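Local coordinates for putative invasin (Yersinia pseudotuberculosis IP 31758, PDB 5N40), which probably acts as a bacterial cell-surface adhesin in which immunoglobulin-like domains carry a C-terminal adhesion domain of C-type lectin-like fold, at residues A[18-24]-A[99-105]; A[45-49]-A[86-90]; A[278-282]-A[348-352]. The protein carries 1 engineered substitution. All coordinates share one frame. Numbering follows the deposited sequence.

Contact 1 (A[18-24]-A[99-105]); sequences PVNIEAN and INVIPAP
At the apolar centre, Ile21 (chi1 p, chi2 t) sets CG1 3.9 Å from Ile99 CG2 and 4.2 Å from Val101 CG2, while Ala23 CB lies 3.7 Å from Val101 CG1. Leu72 of strand 67-73 touches both isoleucines. The backbones run parallel: strands 20-22 and 99-102 approach to 4.6 Å at 27°, pairing Asn20 with Asn100, Ile21 with Val101 and Glu22 with Ile102. Backbone hydrogen bonds run from Asn100 N to Val19 O (2.8 Å), Ile21 N to Asn100 O (2.9 Å), Ile102 N to Ile21 O (2.8 Å) and Ala23 N to Ile102 O (2.8 Å). Such parallel pairing of first and last strands characterises immunoglobulin-like domains. Ala23 (phi/psi -80/64) centres an inverse gamma turn, its O 3.6 Å from Ala104 CB. On the Asn20 and Ile102 face, Glu22 (chi1 m, chi2 t) lays CG 3.8 Å from Ile102 CG1 and CD 3.5 Å from Pro105 CD. There too Asn100 ND2 donates a hydrogen bond to Asn20 OD1 (3.1 Å), both residues m.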
loop_
_atom_site.group_PDB
_atom_site.type_symbol
_atom_site.label_atom_id
_atom_site.label_comp_id
_atom_site.label_asym_id
_atom_site.label_seq_id
_atom_site.Cartn_x
_atom_site.Cartn_y
_atom_site.Cartn_z
ATOM N N PRO A 18 20.848 8.232 -31.814
ATOM C CA PRO A 18 19.866 7.152 -31.976
ATOM C C PRO A 18 18.413 7.633 -31.865
ATOM O O PRO A 18 18.160 8.781 -31.481
ATOM C CB PRO A 18 20.219 6.192 -30.835
ATOM C CG PRO A 18 20.797 7.064 -29.784
ATOM C CD PRO A 18 21.520 8.167 -30.504
ATOM N N VAL A 19 17.458 6.760 -32.188
ATOM C CA VAL A 19 16.047 7.102 -32.077
ATOM C C VAL A 19 15.435 6.560 -30.792
ATOM O O VAL A 19 14.216 6.640 -30.611
ATOM C CB VAL A 19 15.247 6.628 -33.301
ATOM C CG1 VAL A 19 15.756 7.318 -34.561
ATOM C CG2 VAL A 19 15.295 5.119 -33.440
ATOM N N ASN A 20 16.252 5.986 -29.908
ATOM C CA ASN A 20 15.831 5.583 -28.575
ATOM C C ASN A 20 16.850 6.112 -27.579
ATOM O O ASN A 20 18.058 5.923 -27.768
ATOM C CB ASN A 20 15.723 4.057 -28.441
ATOM C CG ASN A 20 14.631 3.467 -29.309
ATOM O OD1 ASN A 20 13.456 3.472 -28.942
ATOM N ND2 ASN A 20 15.015 2.942 -30.456
ATOM N N ILE A 21 16.362 6.779 -26.530
ATOM C CA ILE A 21 17.188 7.248 -25.427
ATOM C C ILE A 21 16.389 7.054 -24.147
ATOM O O ILE A 21 15.156 7.004 -24.159
ATOM C CB ILE A 21 17.615 8.731 -25.562
ATOM C CG1 ILE A 21 16.397 9.654 -25.545
ATOM C CG2 ILE A 21 18.460 8.923 -26.828
ATOM C CD1 ILE A 21 16.727 11.125 -25.786
ATOM N N GLU A 22 17.107 6.959 -23.034
ATOM C CA GLU A 22 16.475 6.766 -21.737
ATOM C C GLU A 22 16.201 8.106 -21.063
ATOM O O GLU A 22 16.951 9.072 -21.229
ATOM C CB GLU A 22 17.355 5.884 -20.847
ATOM C CG GLU A 22 17.446 4.459 -21.366
ATOM C CD GLU A 22 18.464 3.605 -20.639
ATOM O OE1 GLU A 22 19.268 4.150 -19.854
ATOM O OE2 GLU A 22 18.462 2.380 -20.872
ATOM N N ALA A 23 15.095 8.156 -20.313
ATOM C CA ALA A 23 14.663 9.374 -19.619
ATOM C C ALA A 23 15.452 9.565 -18.320
ATOM O O ALA A 23 14.905 9.551 -17.216
ATOM C CB ALA A 23 13.165 9.318 -19.340
ATOM N N ASN A 24 16.764 9.767 -18.477
ATOM C CA ASN A 24 17.689 9.850 -17.352
ATOM C C ASN A 24 18.399 11.199 -17.253
ATOM O O ASN A 24 19.329 11.340 -16.448
ATOM C CB ASN A 24 18.724 8.725 -17.439
ATOM C CG ASN A 24 19.587 8.813 -18.692
ATOM O OD1 ASN A 24 19.562 9.820 -19.412
ATOM N ND2 ASN A 24 20.358 7.762 -18.953
ATOM N N ILE A 99 12.028 10.537 -31.478
ATOM C CA ILE A 99 12.917 9.781 -30.609
ATOM C C ILE A 99 12.069 9.201 -29.489
ATOM O O ILE A 99 11.332 9.934 -28.826
ATOM C CB ILE A 99 14.041 10.664 -30.032
ATOM C CG1 ILE A 99 14.851 11.304 -31.164
ATOM C CG2 ILE A 99 14.954 9.847 -29.119
ATOM C CD1 ILE A 99 15.762 12.396 -30.709
ATOM N N ASN A 100 12.145 7.888 -29.299
ATOM C CA ASN A 100 11.500 7.260 -28.158
ATOM C C ASN A 100 12.327 7.544 -26.916
ATOM O O ASN A 100 13.508 7.184 -26.857
ATOM C CB ASN A 100 11.357 5.755 -28.368
ATOM C CG ASN A 100 10.425 5.414 -29.505
ATOM O OD1 ASN A 100 9.387 6.052 -29.690
ATOM N ND2 ASN A 100 10.794 4.405 -30.278
ATOM N N VAL A 101 11.718 8.209 -25.943
ATOM C CA VAL A 101 12.345 8.468 -24.658
ATOM C C VAL A 101 11.767 7.429 -23.707
ATOM O O VAL A 101 10.643 7.577 -23.208
ATOM C CB VAL A 101 12.102 9.899 -24.180
ATOM C CG1 VAL A 101 12.959 10.203 -22.965
ATOM C CG2 VAL A 101 12.392 10.893 -25.311
ATOM N N ILE A 102 12.529 6.368 -23.479
ATOM C CA ILE A 102 12.025 5.189 -22.785
ATOM C C ILE A 102 12.345 5.307 -21.301
ATOM O O ILE A 102 13.131 6.175 -20.896
ATOM C CB ILE A 102 12.598 3.894 -23.387
ATOM C CG1 ILE A 102 14.100 3.750 -23.106
ATOM C CG2 ILE A 102 12.315 3.848 -24.891
ATOM C CD1 ILE A 102 14.683 2.426 -23.572
ATOM N N PRO A 103 11.748 4.461 -20.463
ATOM C CA PRO A 103 11.991 4.546 -19.019
ATOM C C PRO A 103 13.450 4.337 -18.651
ATOM O O PRO A 103 14.179 3.565 -19.281
ATOM C CB PRO A 103 11.122 3.418 -18.453
ATOM C CG PRO A 103 10.029 3.260 -19.428
ATOM C CD PRO A 103 10.661 3.525 -20.781
ATOM N N ALA A 104 13.858 5.011 -17.584
ATOM C CA ALA A 104 15.210 4.871 -17.079
ATOM C C ALA A 104 15.291 3.644 -16.179
ATOM O O ALA A 104 14.478 3.508 -15.251
ATOM C CB ALA A 104 15.620 6.116 -16.297
ATOM N N PRO A 105 16.225 2.730 -16.423
ATOM C CA PRO A 105 16.432 1.644 -15.461
ATOM C C PRO A 105 16.759 2.218 -14.091
ATOM O O PRO A 105 17.618 3.098 -13.959
ATOM C CB PRO A 105 17.607 0.863 -16.050
ATOM C CG PRO A 105 17.511 1.119 -17.535
ATOM C CD PRO A 105 17.025 2.538 -17.655
#

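Contact 2 (A[45-49]-A[86-90]); sequences GQTVA and NVDGN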
loop_
_atom_site.group_PDB
_atom_site.type_symbol
_atom_site.label_atom_id
_atom_site.label_comp_id
_atom_site.label_asym_id
_atom_site.label_seq_id
_atom_site.Cartn_x
_atom_site.Cartn_y
_atom_site.Cartn_z
ATOM N N GLY A 45 24.660 28.046 -45.308
ATOM C CA GLY A 45 24.678 29.341 -44.654
ATOM C C GLY A 45 23.366 29.777 -44.041
ATOM O O GLY A 45 23.159 30.975 -43.837
ATOM N N GLN A 46 22.476 28.846 -43.731
ATOM C CA GLN A 46 21.153 29.196 -43.237
ATOM C C GLN A 46 21.105 29.260 -41.712
ATOM O O GLN A 46 21.969 28.731 -41.006
ATOM C CB GLN A 46 20.121 28.195 -43.746
ATOM C CG GLN A 46 20.062 28.122 -45.258
ATOM C CD GLN A 46 19.785 29.475 -45.883
ATOM O OE1 GLN A 46 18.689 30.020 -45.749
ATOM N NE2 GLN A 46 20.787 30.032 -46.557
ATOM N N THR A 47 20.057 29.922 -41.213
ATOM C CA THR A 47 19.800 30.070 -39.781
ATOM C C THR A 47 18.730 29.051 -39.410
ATOM O O THR A 47 17.538 29.273 -39.635
ATOM C CB THR A 47 19.373 31.496 -39.461
ATOM O OG1 THR A 47 20.439 32.382 -39.825
ATOM C CG2 THR A 47 19.052 31.651 -37.962
ATOM N N VAL A 48 19.172 27.931 -38.845
ATOM C CA VAL A 48 18.332 26.769 -38.584
ATOM C C VAL A 48 18.142 26.618 -37.080
ATOM O O VAL A 48 19.086 26.797 -36.299
ATOM C CB VAL A 48 18.975 25.507 -39.196
ATOM C CG1 VAL A 48 18.195 24.241 -38.839
ATOM C CG2 VAL A 48 19.077 25.660 -40.703
ATOM N N ALA A 49 16.912 26.303 -36.675
ATOM C CA ALA A 49 16.589 26.026 -35.283
ATOM C C ALA A 49 15.755 24.758 -35.211
ATOM O O ALA A 49 14.943 24.487 -36.102
ATOM C CB ALA A 49 15.830 27.190 -34.635
ATOM N N ASN A 86 12.785 24.988 -38.089
ATOM C CA ASN A 86 12.431 26.224 -38.769
ATOM C C ASN A 86 13.704 26.903 -39.260
ATOM O O ASN A 86 14.800 26.675 -38.738
ATOM C CB ASN A 86 11.593 27.170 -37.873
ATOM C CG ASN A 86 12.284 27.549 -36.584
ATOM O OD1 ASN A 86 13.190 28.379 -36.571
ATOM N ND2 ASN A 86 11.829 26.968 -35.474
ATOM N N VAL A 87 13.540 27.720 -40.295
ATOM C CA VAL A 87 14.631 28.426 -40.955
ATOM C C VAL A 87 14.240 29.892 -40.996
ATOM O O VAL A 87 13.164 30.230 -41.500
ATOM C CB VAL A 87 14.878 27.897 -42.378
ATOM C CG1 VAL A 87 16.025 28.645 -43.043
ATOM C CG2 VAL A 87 15.138 26.393 -42.358
ATOM N N ASP A 88 15.092 30.759 -40.453
ATOM C CA ASP A 88 14.761 32.178 -40.329
ATOM C C ASP A 88 13.434 32.361 -39.593
ATOM O O ASP A 88 12.663 33.267 -39.895
ATOM C CB ASP A 88 14.693 32.866 -41.697
ATOM C CG ASP A 88 16.023 32.887 -42.421
ATOM O OD1 ASP A 88 17.068 33.060 -41.760
ATOM O OD2 ASP A 88 16.003 32.743 -43.660
ATOM N N GLY A 89 13.147 31.483 -38.636
ATOM C CA GLY A 89 11.944 31.603 -37.842
ATOM C C GLY A 89 10.681 31.083 -38.495
ATOM O O GLY A 89 9.607 31.191 -37.887
ATOM N N ASN A 90 10.771 30.518 -39.696
ATOM C CA ASN A 90 9.623 29.995 -40.430
ATOM C C ASN A 90 9.691 28.471 -40.461
ATOM O O ASN A 90 10.744 27.899 -40.762
ATOM C CB ASN A 90 9.599 30.549 -41.859
ATOM C CG ASN A 90 9.912 32.046 -41.925
ATOM O OD1 ASN A 90 9.348 32.850 -41.181
ATOM N ND2 ASN A 90 10.836 32.416 -42.809
HETATM O O HOH W 1 18.449 31.055 -43.172
HETATM O O HOH W 2 19.298 34.377 -40.956
HETATM O O HOH W 3 15.349 29.524 -37.598
#
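Two antiparallel strand ends meet here, with a valine pair on one face, Ala49 and Asn86 on the other, and water-linked polar groups around the adjoining turn. Val48 and Val87 form the non-hydrogen-bonded pair; both are t about chi1, and Val48 CG2 comes 4.3 Å from Val87 CG2, a loose apolar touch. Ala49 and Asn86 make the hydrogen-bonded pair, with Ala49 N to Asn86 O and Asn86 N to Ala49 O each 3.0 Å. The p rotamer of Asn86 carries its OD1 to 3.5 Å from Ala49 CB and 2.7 Å from water 3, which also lies 3.0 Å from Thr47 O and accepts from Gly89 N at 3.1 Å.

Strand 79-87 then reverses through a type I' turn, closed by Val87 N to Asn90 O (2.8 Å) and Asn90 N to Val87 O (3.0 Å). Asp88 and Gly89 sit at its corners with positive phi, and Asp88 N still reaches Thr47 O (3.0 Å). In its m rotamer, Asp88 sends OD1 to within 3.6 Å of Thr47 CB. Water 2 spans Thr47 OG1 (2.6 Å) and Asp88 OD1 (2.7 Å). Gln46, folded m,m, holds water 1 at 2.8 Å from OE1 while its NE2 bonds to Thr44 O; water 1 also accepts from Thr47 N (2.8 Å) and donates weakly to Asp88 OD1 (2.8 Å).

Direct hydrogen bonding between outermost strand 48-52 and the end of strand 79-87 is thus confined to the backbone, whereas bridging waters link the polar side chains at this solvent-exposed edge of the immunoglobulin-like sheet.

Contact 3 (A[278-282]-A[348-352]); sequences MCTVP and VSCSL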
loop_
_atom_site.group_PDB
_atom_site.type_symbol
_atom_site.label_atom_id
_atom_site.label_comp_id
_atom_site.label_asym_id
_atom_site.label_seq_id
_atom_site.Cartn_x
_atom_site.Cartn_y
_atom_site.Cartn_z
ATOM N N MET A 278 -9.089 -21.789 37.740
ATOM C CA MET A 278 -8.096 -21.099 36.928
ATOM C C MET A 278 -7.772 -19.707 37.450
ATOM O O MET A 278 -6.610 -19.283 37.396
ATOM C CB MET A 278 -8.587 -20.995 35.485
ATOM C CG MET A 278 -7.683 -20.186 34.573
ATOM S SD MET A 278 -8.253 -20.210 32.872
ATOM C CE MET A 278 -9.814 -19.334 33.008
ATOM N N CYS A 279 -8.768 -18.976 37.937
ATOM C CA CYS A 279 -8.552 -17.589 38.336
ATOM C C CYS A 279 -9.746 -17.116 39.157
ATOM O O CYS A 279 -10.727 -17.842 39.351
ATOM C CB CYS A 279 -8.339 -16.701 37.109
ATOM S SG CYS A 279 -9.779 -16.590 36.027
ATOM N N THR A 280 -9.653 -15.878 39.635
ATOM C CA THR A 280 -10.779 -15.218 40.283
ATOM C C THR A 280 -11.780 -14.791 39.217
ATOM O O THR A 280 -11.425 -14.065 38.281
ATOM C CB THR A 280 -10.303 -14.006 41.084
ATOM O OG1 THR A 280 -9.352 -14.420 42.071
ATOM C CG2 THR A 280 -11.476 -13.314 41.772
ATOM N N VAL A 281 -13.027 -15.229 39.359
ATOM C CA VAL A 281 -14.077 -14.881 38.405
ATOM C C VAL A 281 -14.781 -13.627 38.911
ATOM O O VAL A 281 -15.180 -13.581 40.087
ATOM C CB VAL A 281 -15.056 -16.050 38.213
ATOM C CG1 VAL A 281 -16.158 -15.688 37.230
ATOM C CG2 VAL A 281 -14.306 -17.281 37.743
ATOM N N PRO A 282 -14.947 -12.588 38.096
ATOM C CA PRO A 282 -15.605 -11.375 38.593
ATOM C C PRO A 282 -17.073 -11.622 38.912
ATOM O O PRO A 282 -17.706 -12.563 38.427
ATOM C CB PRO A 282 -15.438 -10.374 37.443
ATOM C CG PRO A 282 -15.251 -11.224 36.227
ATOM C CD PRO A 282 -14.502 -12.436 36.697
ATOM N N VAL A 348 -14.475 -16.937 29.997
ATOM C CA VAL A 348 -13.994 -16.484 31.296
ATOM C C VAL A 348 -13.069 -15.290 31.094
ATOM O O VAL A 348 -12.024 -15.404 30.434
ATOM C CB VAL A 348 -13.278 -17.600 32.075
ATOM C CG1 VAL A 348 -12.741 -17.074 33.398
ATOM C CG2 VAL A 348 -14.229 -18.759 32.322
ATOM N N SER A 349 -13.467 -14.150 31.648
ATOM C CA SER A 349 -12.592 -13.002 31.840
ATOM C C SER A 349 -12.166 -12.994 33.300
ATOM O O SER A 349 -12.998 -12.825 34.202
ATOM C CB SER A 349 -13.293 -11.700 31.467
ATOM O OG SER A 349 -12.485 -10.581 31.802
ATOM N N CYS A 350 -10.876 -13.178 33.529
ATOM C CA CYS A 350 -10.353 -13.259 34.882
ATOM C C CYS A 350 -10.271 -11.870 35.507
ATOM O O CYS A 350 -10.001 -10.876 34.824
ATOM C CB CYS A 350 -8.976 -13.925 34.863
ATOM S SG CYS A 350 -9.010 -15.695 34.357
ATOM N N SER A 351 -10.533 -11.806 36.811
ATOM C CA SER A 351 -10.376 -10.579 37.578
ATOM C C SER A 351 -8.950 -10.520 38.106
ATOM O O SER A 351 -8.477 -11.472 38.734
ATOM C CB SER A 351 -11.387 -10.529 38.731
ATOM O OG SER A 351 -11.330 -9.288 39.411
ATOM N N LEU A 352 -8.261 -9.415 37.831
ATOM C CA LEU A 352 -6.835 -9.314 38.134
ATOM C C LEU A 352 -6.551 -8.354 39.285
ATOM O O LEU A 352 -7.447 -7.932 40.020
ATOM C CB LEU A 352 -6.060 -8.865 36.890
ATOM C CG LEU A 352 -6.340 -9.625 35.592
ATOM C CD1 LEU A 352 -5.517 -9.019 34.475
ATOM C CD2 LEU A 352 -6.043 -11.106 35.742
ATOM O OXT LEU A 352 -5.399 -7.982 39.508
HETATM O O HOH W 4 -7.408 -13.924 39.014
#
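The bridge between Cys279 and Cys350 is the keel of this contact, two SG atoms 2.0 Å apart with a left-handed chi3 of -80°. Cys279 (chi1 p) is the first residue to leave the conformation of helix 272-278, and its side chain drops toward the C-terminal segment. On one flank Met278 extends in a t,t,p rotamer whose last turn bends the methyl inward, so that CE sits 3.7 Å from Val348 CG1 and 4.0 Å from Cys350 SG. Val348 CG1 also lies 4.0 Å from Cys279 SG, and this methyl therefore packs against both Met278 and the disulfide; Phe270 touches both Met278 and Val348.

Further along the segment the fit relies on Pro282, whose ring packs against the extended backbone of Ser349 to Ser351, with CD 2.9 Å from Ser349 O and 4.2 Å from Ser351 CB. Thr280 CG2 rests 4.1 Å from the same Ser351 CB. Between these bumps the backbones are pinned by a nearly straight hydrogen bond from Ser351 N to Thr280 O (2.8 Å), and water 4 fills the adjoining gap, accepting from Thr280 N (3.0 Å) and donating to Ser351 O (2.7 Å).

Cys350 and Leu352 also bond through their backbones to strand 242-245. A disulfide tying the end of a helix to the C-terminal segment in this way is typical of the C-type lectin-like fold.

Along the chain, the pairing of contact 2 falls between the two segments of contact 1, and contact 3 follows well after both. Contacts 1 and 2 share one mixed sheet of the N-terminal immunoglobulin-like domain: strands 79-87 and 90-102, consecutive in sequence and adjacent in the sheet, carry one segment of each. Their centres are 27 Å apart and they do not touch. Contact 3 lies across the chain's centre in the adhesion domain, its centre 69 Å from that of contact 1 and 92 Å from that of contact 2. Contact 2 is thus the most distant from the lectin-like end, and these separations reflect the elongated shape expected of a modular surface adhesin.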